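Local atomic coordinates of DNA methyltransferase (Nicotiana tabacum, PDB entry 4ONQ), a protein that probably methylates cytosine at C5 in DNA, using S-adenosyl-L-methionine as methyl donor, this chain being the catalytic domain of a plant DRM-type enzyme. Residues S58-D62 / L345-K349; F227-I231 / I252-T256; L134-I138 / Q160-L166. The protein carries 5 engineered substitutions. All coordinates share one frame; numbering follows the deposited sequence.

Contact 1 (S58-D62 / L345-K349). Engineered in segment 58-62: Ser58 (natural residue Arg), Ser59 (natural residue Phe).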
loop_
_atom_site.group_PDB
_atom_site.type_symbol
_atom_site.label_atom_id
_atom_site.label_comp_id
_atom_site.label_asym_id
_atom_site.label_seq_id
_atom_site.Cartn_x
_atom_site.Cartn_y
_atom_site.Cartn_z
ATOM N N SER A 58 12.018 18.562 -2.010
ATOM C CA SER A 58 12.500 19.603 -2.912
ATOM C C SER A 58 12.129 19.290 -4.354
ATOM O O SER A 58 11.818 20.192 -5.132
ATOM C CB SER A 58 14.015 19.788 -2.782
ATOM O OG SER A 58 14.727 18.716 -3.375
ATOM N N SER A 59 12.149 18.008 -4.704
ATOM C CA SER A 59 11.818 17.591 -6.060
ATOM C C SER A 59 10.319 17.696 -6.315
ATOM O O SER A 59 9.885 17.876 -7.453
ATOM C CB SER A 59 12.294 16.163 -6.317
ATOM O OG SER A 59 13.703 16.071 -6.216
ATOM N N LEU A 60 9.530 17.586 -5.251
ATOM C CA LEU A 60 8.077 17.617 -5.380
ATOM C C LEU A 60 7.472 18.878 -4.777
ATOM O O LEU A 60 6.666 18.808 -3.849
ATOM C CB LEU A 60 7.440 16.373 -4.749
ATOM C CG LEU A 60 7.685 15.037 -5.448
ATOM C CD1 LEU A 60 6.989 13.906 -4.703
ATOM C CD2 LEU A 60 7.210 15.097 -6.887
ATOM N N TYR A 61 7.885 20.025 -5.301
ATOM C CA TYR A 61 7.224 21.295 -5.020
ATOM C C TYR A 61 7.208 21.667 -3.535
ATOM O O TYR A 61 6.270 22.306 -3.057
ATOM C CB TYR A 61 5.816 21.272 -5.621
ATOM C CG TYR A 61 5.809 20.645 -7.001
ATOM C CD1 TYR A 61 6.350 21.316 -8.091
ATOM C CD2 TYR A 61 5.293 19.373 -7.209
ATOM C CE1 TYR A 61 6.363 20.746 -9.350
ATOM C CE2 TYR A 61 5.304 18.793 -8.466
ATOM C CZ TYR A 61 5.838 19.483 -9.530
ATOM O OH TYR A 61 5.847 18.911 -10.782
ATOM N N ASP A 62 8.256 21.248 -2.823
ATOM C CA ASP A 62 8.498 21.612 -1.422
ATOM C C ASP A 62 7.529 21.012 -0.405
ATOM O O ASP A 62 7.657 21.259 0.795
ATOM C CB ASP A 62 8.559 23.127 -1.257
ATOM C CG ASP A 62 9.634 23.754 -2.106
ATOM O OD1 ASP A 62 10.739 23.178 -2.177
ATOM O OD2 ASP A 62 9.369 24.818 -2.706
ATOM N N LEU A 345 5.563 13.580 -13.842
ATOM C CA LEU A 345 4.587 14.456 -13.199
ATOM C C LEU A 345 4.744 15.874 -13.738
ATOM O O LEU A 345 3.761 16.534 -14.085
ATOM C CB LEU A 345 4.746 14.435 -11.676
ATOM C CG LEU A 345 3.958 15.485 -10.884
ATOM C CD1 LEU A 345 2.475 15.419 -11.198
ATOM C CD2 LEU A 345 4.188 15.316 -9.394
ATOM N N ASP A 346 5.989 16.324 -13.838
ATOM C CA ASP A 346 6.260 17.662 -14.339
ATOM C C ASP A 346 5.810 17.835 -15.790
ATOM O O ASP A 346 5.199 18.849 -16.135
ATOM C CB ASP A 346 7.738 18.019 -14.181
ATOM C CG ASP A 346 7.990 19.499 -14.352
ATOM O OD1 ASP A 346 8.560 19.893 -15.392
ATOM O OD2 ASP A 346 7.596 20.272 -13.452
ATOM N N LEU A 347 6.105 16.853 -16.638
ATOM C CA LEU A 347 5.629 16.888 -18.020
ATOM C C LEU A 347 4.105 17.025 -18.078
ATOM O O LEU A 347 3.579 17.851 -18.830
ATOM C CB LEU A 347 6.078 15.640 -18.786
ATOM C CG LEU A 347 7.511 15.610 -19.318
ATOM C CD1 LEU A 347 7.923 14.187 -19.656
ATOM C CD2 LEU A 347 7.638 16.502 -20.542
ATOM N N VAL A 348 3.405 16.230 -17.270
ATOM C CA VAL A 348 1.939 16.242 -17.251
ATOM C C VAL A 348 1.367 17.589 -16.788
ATOM O O VAL A 348 0.445 18.137 -17.415
ATOM C CB VAL A 348 1.371 15.093 -16.371
ATOM C CG1 VAL A 348 -0.114 15.281 -16.131
ATOM C CG2 VAL A 348 1.641 13.737 -17.015
ATOM N N LYS A 349 1.945 18.170 -15.767
ATOM C CA LYS A 349 1.441 19.413 -15.272
ATOM C C LYS A 349 1.724 20.522 -16.228
ATOM O O LYS A 349 0.923 21.403 -16.412
ATOM C CB LYS A 349 2.097 19.732 -13.962
ATOM C CG LYS A 349 1.689 21.036 -13.457
ATOM C CD LYS A 349 1.710 21.079 -11.988
ATOM C CE LYS A 349 3.018 21.532 -11.488
ATOM N NZ LYS A 349 2.920 22.010 -10.087
#

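Contact 2 (F227-I231 / I252-T256)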
loop_
_atom_site.group_PDB
_atom_site.type_symbol
_atom_site.label_atom_id
_atom_site.label_comp_id
_atom_site.label_asym_id
_atom_site.label_seq_id
_atom_site.Cartn_x
_atom_site.Cartn_y
_atom_site.Cartn_z
ATOM N N PHE A 227 -14.995 14.184 -8.850
ATOM C CA PHE A 227 -15.006 13.585 -10.186
ATOM C C PHE A 227 -16.142 12.606 -10.463
ATOM O O PHE A 227 -15.910 11.406 -10.609
ATOM C CB PHE A 227 -13.663 12.923 -10.474
ATOM C CG PHE A 227 -12.510 13.879 -10.458
ATOM C CD1 PHE A 227 -12.184 14.605 -11.588
ATOM C CD2 PHE A 227 -11.753 14.054 -9.313
ATOM C CE1 PHE A 227 -11.127 15.491 -11.575
ATOM C CE2 PHE A 227 -10.695 14.938 -9.296
ATOM C CZ PHE A 227 -10.381 15.654 -10.429
ATOM N N PRO A 228 -17.372 13.129 -10.576
ATOM C CA PRO A 228 -18.562 12.321 -10.865
ATOM C C PRO A 228 -18.588 11.822 -12.312
ATOM O O PRO A 228 -19.326 10.889 -12.627
ATOM C CB PRO A 228 -19.720 13.299 -10.625
ATOM C CG PRO A 228 -19.109 14.502 -9.952
ATOM C CD PRO A 228 -17.706 14.553 -10.433
ATOM N N GLY A 229 -17.857 12.486 -13.179
ATOM C CA GLY A 229 -17.719 12.078 -14.553
ATOM C C GLY A 229 -16.821 10.881 -14.681
ATOM O O GLY A 229 -16.729 10.255 -15.707
ATOM N N GLY A 230 -16.116 10.584 -13.612
ATOM C CA GLY A 230 -15.099 9.579 -13.662
ATOM C C GLY A 230 -13.757 10.238 -13.725
ATOM O O GLY A 230 -13.617 11.382 -14.044
ATOM N N ILE A 231 -12.763 9.471 -13.409
ATOM C CA ILE A 231 -11.459 10.009 -13.215
ATOM C C ILE A 231 -10.468 9.399 -14.195
ATOM O O ILE A 231 -10.619 8.279 -14.602
ATOM C CB ILE A 231 -11.073 9.885 -11.727
ATOM C CG1 ILE A 231 -10.048 10.890 -11.341
ATOM C CG2 ILE A 231 -10.600 8.514 -11.341
ATOM C CD1 ILE A 231 -9.684 10.750 -9.896
ATOM N N ILE A 252 -15.404 5.600 -6.813
ATOM C CA ILE A 252 -15.010 6.608 -7.781
ATOM C C ILE A 252 -14.863 5.964 -9.154
ATOM O O ILE A 252 -14.044 5.072 -9.340
ATOM C CB ILE A 252 -13.685 7.268 -7.387
ATOM C CG1 ILE A 252 -13.808 7.895 -5.992
ATOM C CG2 ILE A 252 -13.290 8.301 -8.419
ATOM C CD1 ILE A 252 -12.508 8.481 -5.456
ATOM N N PRO A 253 -15.646 6.389 -10.110
ATOM C CA PRO A 253 -15.614 5.735 -11.396
ATOM C C PRO A 253 -14.301 5.971 -12.089
ATOM O O PRO A 253 -13.739 7.022 -11.988
ATOM C CB PRO A 253 -16.770 6.371 -12.152
ATOM C CG PRO A 253 -17.409 7.282 -11.224
ATOM C CD PRO A 253 -16.483 7.581 -10.131
ATOM N N LEU A 254 -13.838 4.975 -12.805
ATOM C CA LEU A 254 -12.621 5.099 -13.534
ATOM C C LEU A 254 -12.888 5.239 -15.004
ATOM O O LEU A 254 -13.407 4.359 -15.620
ATOM C CB LEU A 254 -11.794 3.858 -13.309
ATOM C CG LEU A 254 -11.375 3.625 -11.881
ATOM C CD1 LEU A 254 -10.934 2.210 -11.690
ATOM C CD2 LEU A 254 -10.293 4.574 -11.480
ATOM N N ASN A 255 -12.470 6.347 -15.570
ATOM C CA ASN A 255 -12.666 6.538 -16.974
ATOM C C ASN A 255 -11.470 6.164 -17.792
ATOM O O ASN A 255 -11.549 5.345 -18.637
ATOM C CB ASN A 255 -13.091 7.972 -17.247
ATOM C CG ASN A 255 -13.060 8.310 -18.695
ATOM O OD1 ASN A 255 -12.163 8.977 -19.158
ATOM N ND2 ASN A 255 -14.051 7.849 -19.428
ATOM N N THR A 256 -10.331 6.665 -17.469
ATOM C CA THR A 256 -9.237 6.135 -18.176
ATOM C C THR A 256 -8.091 5.939 -17.195
ATOM O O THR A 256 -7.867 6.779 -16.376
ATOM C CB THR A 256 -8.925 7.064 -19.301
ATOM O OG1 THR A 256 -9.177 6.422 -20.547
ATOM C CG2 THR A 256 -7.525 7.425 -19.275
#

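Contact 3 (L134-I138 / Q160-L166)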
loop_
_atom_site.group_PDB
_atom_site.type_symbol
_atom_site.label_atom_id
_atom_site.label_comp_id
_atom_site.label_asym_id
_atom_site.label_seq_id
_atom_site.Cartn_x
_atom_site.Cartn_y
_atom_site.Cartn_z
ATOM N N LEU A 134 12.975 -22.950 9.786
ATOM C CA LEU A 134 12.760 -22.056 10.915
ATOM C C LEU A 134 11.555 -22.451 11.774
ATOM O O LEU A 134 11.657 -22.495 13.000
ATOM C CB LEU A 134 12.608 -20.622 10.410
ATOM C CG LEU A 134 12.220 -19.561 11.437
ATOM C CD1 LEU A 134 13.282 -19.430 12.525
ATOM C CD2 LEU A 134 12.002 -18.239 10.725
ATOM N N THR A 135 10.417 -22.738 11.141
ATOM C CA THR A 135 9.223 -23.099 11.901
ATOM C C THR A 135 9.424 -24.450 12.587
ATOM O O THR A 135 8.800 -24.744 13.607
ATOM C CB THR A 135 7.931 -23.110 11.032
ATOM O OG1 THR A 135 8.056 -24.057 9.958
ATOM C CG2 THR A 135 7.649 -21.731 10.468
ATOM N N ASN A 136 10.302 -25.267 12.017
ATOM C CA ASN A 136 10.728 -26.495 12.669
ATOM C C ASN A 136 11.532 -26.185 13.929
ATOM O O ASN A 136 11.274 -26.744 14.998
ATOM C CB ASN A 136 11.553 -27.348 11.716
ATOM C CG ASN A 136 11.736 -28.765 12.215
ATOM O OD1 ASN A 136 10.845 -29.335 12.841
ATOM N ND2 ASN A 136 12.897 -29.341 11.938
ATOM N N ARG A 137 12.505 -25.283 13.804
ATOM C CA ARG A 137 13.287 -24.864 14.961
ATOM C C ARG A 137 12.372 -24.355 16.072
ATOM O O ARG A 137 12.585 -24.659 17.246
ATOM C CB ARG A 137 14.317 -23.787 14.590
ATOM C CG ARG A 137 15.369 -24.217 13.563
ATOM C CD ARG A 137 15.890 -25.631 13.811
ATOM N NE ARG A 137 16.368 -25.826 15.175
ATOM C CZ ARG A 137 16.799 -26.988 15.656
ATOM N NH1 ARG A 137 16.825 -28.066 14.881
ATOM N NH2 ARG A 137 17.211 -27.071 16.914
ATOM N N ILE A 138 11.345 -23.597 15.697
ATOM C CA ILE A 138 10.421 -23.026 16.675
ATOM C C ILE A 138 9.581 -24.119 17.338
ATOM O O ILE A 138 9.436 -24.157 18.577
ATOM C CB ILE A 138 9.534 -21.938 16.035
ATOM C CG1 ILE A 138 10.397 -20.729 15.665
ATOM C CG2 ILE A 138 8.434 -21.512 16.977
ATOM C CD1 ILE A 138 9.625 -19.601 15.039
ATOM N N GLN A 160 12.037 -14.320 16.344
ATOM C CA GLN A 160 11.848 -14.901 15.049
ATOM C C GLN A 160 10.483 -14.637 14.456
ATOM O O GLN A 160 10.389 -14.394 13.313
ATOM C CB GLN A 160 12.157 -16.385 15.043
ATOM C CG GLN A 160 13.551 -16.755 15.453
ATOM C CD GLN A 160 14.613 -16.100 14.637
ATOM O OE1 GLN A 160 14.588 -16.118 13.447
ATOM N NE2 GLN A 160 15.553 -15.535 15.294
ATOM N N CYS A 161 9.440 -14.697 15.253
ATOM C CA CYS A 161 8.091 -14.422 14.810
ATOM C C CYS A 161 7.835 -13.015 14.350
ATOM O O CYS A 161 7.163 -12.810 13.398
ATOM C CB CYS A 161 7.098 -14.773 15.886
ATOM S SG CYS A 161 6.947 -16.493 16.220
ATOM N N ARG A 162 8.370 -12.048 15.060
ATOM C CA ARG A 162 8.296 -10.683 14.647
ATOM C C ARG A 162 9.037 -10.421 13.388
ATOM O O ARG A 162 8.578 -9.693 12.550
ATOM C CB ARG A 162 8.852 -9.787 15.714
ATOM C CG ARG A 162 7.949 -9.621 16.882
ATOM C CD ARG A 162 8.624 -8.948 18.041
ATOM N NE ARG A 162 7.573 -8.447 18.864
ATOM C CZ ARG A 162 7.346 -8.837 20.089
ATOM N NH1 ARG A 162 8.141 -9.699 20.652
ATOM N NH2 ARG A 162 6.327 -8.348 20.742
ATOM N N LYS A 163 10.211 -10.994 13.284
ATOM C CA LYS A 163 11.043 -10.817 12.138
ATOM C C LYS A 163 10.422 -11.373 10.894
ATOM O O LYS A 163 10.559 -10.845 9.845
ATOM C CB LYS A 163 12.397 -11.429 12.378
ATOM C CG LYS A 163 13.242 -11.532 11.145
ATOM C CD LYS A 163 14.656 -11.924 11.463
ATOM C CE LYS A 163 15.502 -11.771 10.237
ATOM N NZ LYS A 163 16.564 -12.765 10.189
ATOM N N TRP A 164 9.749 -12.473 11.024
ATOM C CA TRP A 164 9.221 -13.146 9.844
ATOM C C TRP A 164 7.700 -13.121 9.748
ATOM O O TRP A 164 7.132 -13.723 8.840
ATOM C CB TRP A 164 9.712 -14.596 9.809
ATOM C CG TRP A 164 11.177 -14.706 9.570
ATOM C CD1 TRP A 164 12.158 -14.808 10.513
ATOM C CD2 TRP A 164 11.836 -14.712 8.300
ATOM N NE1 TRP A 164 13.388 -14.890 9.906
ATOM C CE2 TRP A 164 13.218 -14.832 8.549
ATOM C CE3 TRP A 164 11.390 -14.646 6.975
ATOM C CZ2 TRP A 164 14.159 -14.871 7.525
ATOM C CZ3 TRP A 164 12.326 -14.693 5.959
ATOM C CH2 TRP A 164 13.695 -14.801 6.239
ATOM N N ASN A 165 7.050 -12.423 10.677
ATOM C CA ASN A 165 5.592 -12.370 10.714
ATOM C C ASN A 165 4.970 -13.766 10.747
ATOM O O ASN A 165 4.109 -14.103 9.932
ATOM C CB ASN A 165 5.042 -11.545 9.547
ATOM C CG ASN A 165 4.965 -10.060 9.870
ATOM O OD1 ASN A 165 4.876 -9.674 11.033
ATOM N ND2 ASN A 165 4.988 -9.222 8.836
ATOM N N LEU A 166 5.427 -14.581 11.693
ATOM C CA LEU A 166 4.884 -15.918 11.872
ATOM C C LEU A 166 3.672 -15.864 12.784
ATOM O O LEU A 166 3.647 -15.107 13.747
ATOM C CB LEU A 166 5.947 -16.843 12.450
ATOM C CG LEU A 166 7.204 -16.919 11.589
ATOM C CD1 LEU A 166 8.256 -17.748 12.282
ATOM C CD2 LEU A 166 6.893 -17.495 10.216
#

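Contact 1 (S58-D62 / L345-K349)
Lys349 sets its ammonium group over one face of the Tyr61 ring. This is a cation-pi contact: Lys349 NZ sits 3.9 Å from the centre of the Tyr61 ring and 19° off its normal, shifted toward the rim so that CE1 is its nearest ring atom. Lysine suits the place because its long chain can cross from the helix to the loop; the chain leaves with CG anti to the backbone N and then bends at chi3 (91°), carrying NZ above the ring. The hydroxyl at the far end of the ring meets Asp346. Tyr61 OH reaches Asp346 OD2 at 3.5 Å, a weak hydrogen bond, with ring and carboxylate planes only 23° apart. Lys349 thus comes over the face, while Asp346 takes the hydroxyl at the end of the ring.

The apolar contacts lie at another side of the ring. Leu345 CD2 meets the ring edge, in plane, 3.8 Å from Tyr61 CE2, and the same methyl packs at 3.9 Å against Leu60 CD2. These two leucines cross at about a right angle, and both also touch Phe40 of strand 39-45. With an alanine in place of Tyr61, the Lys349 ammonium would probably lose its aromatic face, Asp346 its hydroxyl partner and Leu345 CD2 the ring edge it packs against.

Leu60 is where the chain leaves helix 50-59, and Tyr61 follows with positive phi, its side chain starting toward helix 337-352. Ser59, engineered from Phe, lies against Phe338 and Val342 of that helix. The junction joins the end of one helix to the flank of another beside the central sheet, layered packing characteristic of the Rossmann-like class I methyltransferase fold.

Contact 2 (F227-I231 / I252-T256)
Ile231 and Pro253 begin the pairing of two neighbouring parallel strands. Ile231 N donates to Pro253 O at 3.0 Å, and Gly230 CA comes to 3.3 Å from the same Pro253 O in a CA-H...O contact. The carbonyl of Ile231 points to the same segment: Asn255 N reaches Ile231 O at 2.8 Å with an N-H...O angle of 155°, and Thr256 N adds a weak bond to that oxygen. Two successive amides sharing one acceptor, with Asn255 at helical backbone angles, are consistent with a beta bulge, at the point where the strand turns a corner.

Ile231 holds CG1 anti to its N (chi1 -156°), which puts CG2 in the crowded position between N and carbonyl carbon. Ile231 CG2 meets Ile252 CG2 and Leu254 CD2, each at 4.0 Å. Branched and long aliphatic groups suit this buried face, since Ile252 and Leu254 also rest on Leu247 of helix 242-249. That helix links strand 231-236 to strand 254-260 in a beta-alpha-beta crossover, the repeating element of Rossmann-like methyltransferases.

A second shell sets the approach of the first strand. Phe227 to Gly230 form a type I beta turn, closed by Gly230 N to Phe227 O at 3.1 Å; Pro228, with its constrained phi, fits the second position. Gly230 has backbone angles at which a beta carbon would jam against the preceding carbonyl oxygen, and that carbon would also crowd Asn255 CB. Glycine also lets Pro253 pack its ring close, with Pro253 CB 3.9 Å from Gly230 CA. Phe227 turns a ring face to Ile231 CG1, while Asp308 touches both of these side chains.

Contact 3 (L134-I138 / Q160-L166)
Leu134 extends with CG opposite its backbone N (chi1 173°), sending its two methyls across to the facing helix, where Trp164 has CG beside its own N (chi1 -68°) and offers a ring face. CD2 of Leu134 lies over the five-membered ring of Trp164 in a CH-pi contact, 3.7 Å from the ring centroid and close above CD1. The Gln160 chain, bent at chi2, sets its amide oxygen against the other methyl, Leu134 CD1 lying 3.7 Å from Gln160 OE1 with CB and CG alongside. One turn on, Ile138 CD1 meets Leu166 CD1 at 3.6 Å and also borders Gln160 CB and Cys161 SG.

The helices run nearly antiparallel, 156° between their directions with axes 11.8 Å apart, and are joined through a short connection as a helical hairpin. By its place in this circularly permuted C5-methyltransferase family, the hairpin probably belongs to the target recognition region.

Leu166 reaches Ile138 because the chain leaves the helix at Asn165, whose positive phi turns it toward strand 166-170. Asn165 OD1 is bonded to Asn123 N, and Val174 of strand 173-176 closes over Thr135, Ile138 and Leu166.

Contacts 1 and 2 belong to the Rossmann-like part of the domain, their centres about 23 Å apart and nearest atoms about 11 Å apart. Contact 1 joins the end of helix 50-59 to helix 337-352, its segments 283 residues apart at the closest ends, so contacts 2 and 3 are both nested within the loop it closes. Contact 3 lies across the chain's centre from both, with centres about 43 Å from contact 1 and about 44 Å from contact 2. The Leu254 side chain of contact 2 is about 13 Å from the bound sinefungin, so it does not touch the ligand. Cys316, the predicted active-site residue, lies in the unmodelled residues 316-335, shortly before helix 337-352 of contact 1.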